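Local coordinates for protein acetyl-CoA acetyltransferase (Elizabethkingia anophelis NUHP1, PDB 6BN2) that probably catalyses the reversible condensation of two acetyl-CoA molecules to acetoacetyl-CoA, as thiolases of its class do through an acylated cysteine, at residues D183-Q188 with V330-N335; P236-V241 with T248-N253. One frame throughout, in Å; residues are numbered along the deposited sequence.

Interaction 1: residues D183-Q188 with V330-N335; sequences DAFAIQ and VGLANN
Phe185 and Leu332 carry the meeting of helix 179-198, in the thiolase N-terminal family region, with helix 328-338 of the C-terminal region, a small apolar contact in which the two side chains pass alongside one another, pointing opposite ways. The ring of Phe185 lies oblique to its neighbours: its CD1 comes to 3.5 Å from CD2 of Leu332, while its CZ lies 3.9 Å from CA of Gly331. With CG anti to the backbone N (chi1 -180°), the phenylalanine extends its ring from one helix to the backbone of the other. Leu332 answers with both methyls, CD1 lying 3.8 Å from Phe185 CB. Gly331 has no side chain, and the far end of the ring lies directly against its CA. Within the second helix, Asn334 ND2 gives a bent bond of 3.1 Å to Val330 O, approaching above the carbonyl plane, whereas Asn334 N reaches the same oxygen from the opposite face. The amide also donates to Thr297 O, just ahead of helix 300-311. Beyond the pair, Phe185 also touches Glu325 and Ser328, the latter at the start of helix 328-338, and Leu332 packs on Ile177. With carbon alone meeting carbon between the segments, the contact rests on van der Waals packing and apolar burial, and its specificity on shape.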
# COMPACT_ATOMS: atom_id res chain seq x y z
N ASP A 183 -27.47 -10.22 18.19
CA ASP A 183 -27.43 -11.68 18.22
C ASP A 183 -28.29 -12.28 17.12
O ASP A 183 -27.89 -13.27 16.49
CB ASP A 183 -27.87 -12.19 19.59
CG ASP A 183 -26.76 -12.09 20.63
OD1 ASP A 183 -25.61 -11.73 20.26
OD2 ASP A 183 -27.03 -12.36 21.82
N ALA A 184 -29.47 -11.71 16.87
CA ALA A 184 -30.32 -12.22 15.80
C ALA A 184 -29.66 -12.03 14.44
O ALA A 184 -29.74 -12.92 13.58
CB ALA A 184 -31.69 -11.52 15.84
N PHE A 185 -29.00 -10.89 14.23
CA PHE A 185 -28.26 -10.68 12.99
C PHE A 185 -27.15 -11.71 12.84
O PHE A 185 -26.96 -12.27 11.75
CB PHE A 185 -27.69 -9.24 12.97
CG PHE A 185 -26.90 -8.90 11.72
CD1 PHE A 185 -27.48 -8.16 10.70
CD2 PHE A 185 -25.58 -9.31 11.57
CE1 PHE A 185 -26.76 -7.83 9.55
CE2 PHE A 185 -24.85 -9.00 10.43
CZ PHE A 185 -25.45 -8.25 9.42
N ALA A 186 -26.41 -11.97 13.92
CA ALA A 186 -25.31 -12.93 13.85
C ALA A 186 -25.83 -14.32 13.52
O ALA A 186 -25.28 -15.00 12.64
CB ALA A 186 -24.54 -12.95 15.18
N ILE A 187 -26.89 -14.74 14.20
CA ILE A 187 -27.48 -16.05 13.92
C ILE A 187 -27.91 -16.13 12.47
O ILE A 187 -27.70 -17.15 11.80
CB ILE A 187 -28.65 -16.32 14.89
CG1 ILE A 187 -28.10 -16.62 16.28
CG2 ILE A 187 -29.52 -17.46 14.36
CD1 ILE A 187 -29.15 -16.72 17.35
N GLN A 188 -28.50 -15.06 11.95
CA GLN A 188 -28.88 -15.07 10.54
C GLN A 188 -27.66 -15.21 9.63
O GLN A 188 -27.70 -15.92 8.63
CB GLN A 188 -29.68 -13.80 10.21
CG GLN A 188 -30.08 -13.69 8.75
CD GLN A 188 -31.39 -12.95 8.57
OE1 GLN A 188 -32.46 -13.47 8.88
NE2 GLN A 188 -31.32 -11.73 8.07
N VAL A 330 -22.43 -3.19 13.01
CA VAL A 330 -22.11 -2.43 11.80
C VAL A 330 -23.07 -2.80 10.68
O VAL A 330 -23.60 -1.93 9.97
CB VAL A 330 -20.64 -2.66 11.40
CG1 VAL A 330 -20.35 -2.10 10.00
CG2 VAL A 330 -19.74 -2.01 12.45
N GLY A 331 -23.33 -4.10 10.50
CA GLY A 331 -24.28 -4.51 9.48
C GLY A 331 -25.65 -3.90 9.73
O GLY A 331 -26.27 -3.34 8.83
N LEU A 332 -26.11 -3.99 10.98
CA LEU A 332 -27.43 -3.46 11.32
C LEU A 332 -27.48 -1.95 11.16
O LEU A 332 -28.48 -1.41 10.68
CB LEU A 332 -27.79 -3.85 12.75
CG LEU A 332 -28.08 -5.34 12.93
CD1 LEU A 332 -28.08 -5.74 14.40
CD2 LEU A 332 -29.42 -5.69 12.28
N ALA A 333 -26.42 -1.25 11.57
CA ALA A 333 -26.45 0.21 11.53
C ALA A 333 -26.52 0.73 10.10
O ALA A 333 -27.31 1.62 9.79
CB ALA A 333 -25.22 0.79 12.23
N ASN A 334 -25.69 0.19 9.21
CA ASN A 334 -25.73 0.67 7.83
C ASN A 334 -27.04 0.29 7.14
O ASN A 334 -27.57 1.08 6.35
CB ASN A 334 -24.51 0.17 7.05
CG ASN A 334 -23.24 0.90 7.48
OD1 ASN A 334 -23.07 2.10 7.21
ND2 ASN A 334 -22.36 0.21 8.18
N ASN A 335 -27.60 -0.89 7.44
CA ASN A 335 -28.92 -1.22 6.88
C ASN A 335 -29.96 -0.22 7.35
O ASN A 335 -30.81 0.23 6.57
CB ASN A 335 -29.36 -2.64 7.29
CG ASN A 335 -28.66 -3.73 6.51
OD1 ASN A 335 -27.85 -3.45 5.63
ND2 ASN A 335 -28.98 -4.99 6.83

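Interaction 2: residues P236-V241 with T248-N253; sequences PTLPTV and TVTAAN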
# COMPACT_ATOMS: atom_id res chain seq x y z
N PRO A 236 -26.92 -16.11 23.33
CA PRO A 236 -27.53 -15.08 24.18
C PRO A 236 -26.92 -14.97 25.57
O PRO A 236 -27.30 -14.06 26.32
CB PRO A 236 -29.00 -15.52 24.28
CG PRO A 236 -29.18 -16.59 23.27
CD PRO A 236 -27.85 -17.23 23.10
N THR A 237 -26.00 -15.86 25.94
CA THR A 237 -25.40 -15.87 27.27
C THR A 237 -23.93 -15.47 27.28
O THR A 237 -23.36 -15.33 28.37
CB THR A 237 -25.54 -17.26 27.91
OG1 THR A 237 -24.72 -18.20 27.19
CG2 THR A 237 -26.97 -17.72 27.86
N LEU A 238 -23.31 -15.30 26.12
CA LEU A 238 -21.90 -14.97 26.07
C LEU A 238 -21.63 -13.62 26.72
O LEU A 238 -22.50 -12.74 26.72
CB LEU A 238 -21.41 -14.95 24.62
CG LEU A 238 -21.34 -16.28 23.88
CD1 LEU A 238 -20.91 -16.01 22.47
CD2 LEU A 238 -20.37 -17.22 24.56
N PRO A 239 -20.44 -13.42 27.28
CA PRO A 239 -20.12 -12.13 27.90
C PRO A 239 -19.83 -11.06 26.87
O PRO A 239 -19.41 -11.33 25.75
CB PRO A 239 -18.87 -12.46 28.73
CG PRO A 239 -18.21 -13.56 27.97
CD PRO A 239 -19.34 -14.40 27.43
N THR A 240 -20.06 -9.81 27.27
CA THR A 240 -19.77 -8.66 26.41
C THR A 240 -18.31 -8.28 26.58
O THR A 240 -17.91 -7.76 27.62
CB THR A 240 -20.70 -7.49 26.74
OG1 THR A 240 -20.63 -7.20 28.14
CG2 THR A 240 -22.14 -7.84 26.35
N VAL A 241 -17.51 -8.52 25.54
CA VAL A 241 -16.06 -8.56 25.71
C VAL A 241 -15.40 -7.19 25.68
O VAL A 241 -14.26 -7.06 26.12
CB VAL A 241 -15.44 -9.48 24.64
CG1 VAL A 241 -15.85 -10.93 24.90
CG2 VAL A 241 -15.87 -9.06 23.26
N THR A 248 -23.01 -4.86 24.54
CA THR A 248 -23.79 -5.56 23.53
C THR A 248 -22.97 -6.46 22.62
O THR A 248 -23.51 -7.44 22.10
CB THR A 248 -24.59 -4.57 22.66
OG1 THR A 248 -23.68 -3.77 21.88
CG2 THR A 248 -25.48 -3.66 23.49
N VAL A 249 -21.68 -6.17 22.41
CA VAL A 249 -20.86 -6.88 21.44
C VAL A 249 -20.21 -8.08 22.12
O VAL A 249 -19.64 -7.96 23.21
CB VAL A 249 -19.79 -5.93 20.85
CG1 VAL A 249 -18.88 -6.69 19.87
CG2 VAL A 249 -20.46 -4.72 20.18
N THR A 250 -20.29 -9.25 21.47
CA THR A 250 -19.72 -10.48 22.01
C THR A 250 -18.79 -11.13 20.99
O THR A 250 -18.69 -10.70 19.83
CB THR A 250 -20.79 -11.51 22.38
OG1 THR A 250 -21.38 -12.02 21.17
CG2 THR A 250 -21.88 -10.90 23.26
N ALA A 251 -18.14 -12.21 21.42
CA ALA A 251 -17.29 -12.96 20.50
C ALA A 251 -18.09 -13.56 19.36
O ALA A 251 -17.56 -13.76 18.27
CB ALA A 251 -16.54 -14.06 21.25
N ALA A 252 -19.38 -13.85 19.59
CA ALA A 252 -20.20 -14.47 18.56
C ALA A 252 -20.81 -13.47 17.59
O ALA A 252 -21.03 -13.82 16.43
CB ALA A 252 -21.33 -15.28 19.18
N ASN A 253 -21.13 -12.26 18.04
CA ASN A 253 -21.77 -11.31 17.13
C ASN A 253 -20.78 -10.30 16.56
O ASN A 253 -21.16 -9.46 15.73
CB ASN A 253 -22.99 -10.64 17.81
CG ASN A 253 -22.64 -9.68 18.95
OD1 ASN A 253 -21.60 -9.04 18.94
ND2 ASN A 253 -23.56 -9.55 19.91
O HOH W 1 -18.27 -13.20 24.12
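Leu238 and Thr250 lie against each other across a loop that doubles back on itself before strand 258-268, its second limb closed by an ST motif at Thr250. Their CB atoms are 4.2 Å apart, and the two side chains then diverge. Leu238 sends CD1 onto the methyl of Ala252, where CD1 to CB is a tight 3.4 Å. Thr250 turns its methyl the other way, CG2 lying 3.5 Å from Pro239 O, while OG1, held between the backbone N and the carbonyl carbon (chi1 71°), faces its own limb and accepts from Asn253 N, and weakly from Ala252 N. Asn253 bonds back along that limb: ND2 gives a nearly straight, in-plane bond to Thr248 O, and Thr250 N donates to OD1 from above the plane of the Asn253 side-chain carbonyl. Thr240 lays CG2 3.6 Å from Thr248 N, its hydroxyl being bonded to Gln243 O. Beside it, Val241 N donates to Val249 O at 3.2 Å, and Thr240 CA adds a CA-H...O contact to that oxygen. The turn also serves a metal: Ala252 belongs to the calcium site with Tyr190 and Ala254. At the outer edge one water spans the limbs, donating to Pro239 O at 2.7 Å and accepting from Ala251 N at 2.9 Å.

In the fold
Helix 179-198 joins the two contacts, whose centres lie 13 Å apart. Asp183, at the start of the first segment of interaction 1, sets OD1 3.0 Å from ND2 of Asn253 in interaction 2, a probable hydrogen bond, and its OD2 pairs with Arg179, which in turn donates to Leu238 O. A turn along the helix, Ala186 CB packs 3.8 Å from Asn253 CA. Ser328, on the same helix as 330-335, is hydrogen-bonded through OG to Asn253 O, so 248-253 touches both helices of interaction 1. Calcium lies about 5 Å from the side chain of Ala252 and about 10 Å from that of Phe185. Of the predicted proton acceptors, Cys386 has its side chain about 9 Å from Gly331, and His356 about 12 Å from the side chain of Val249.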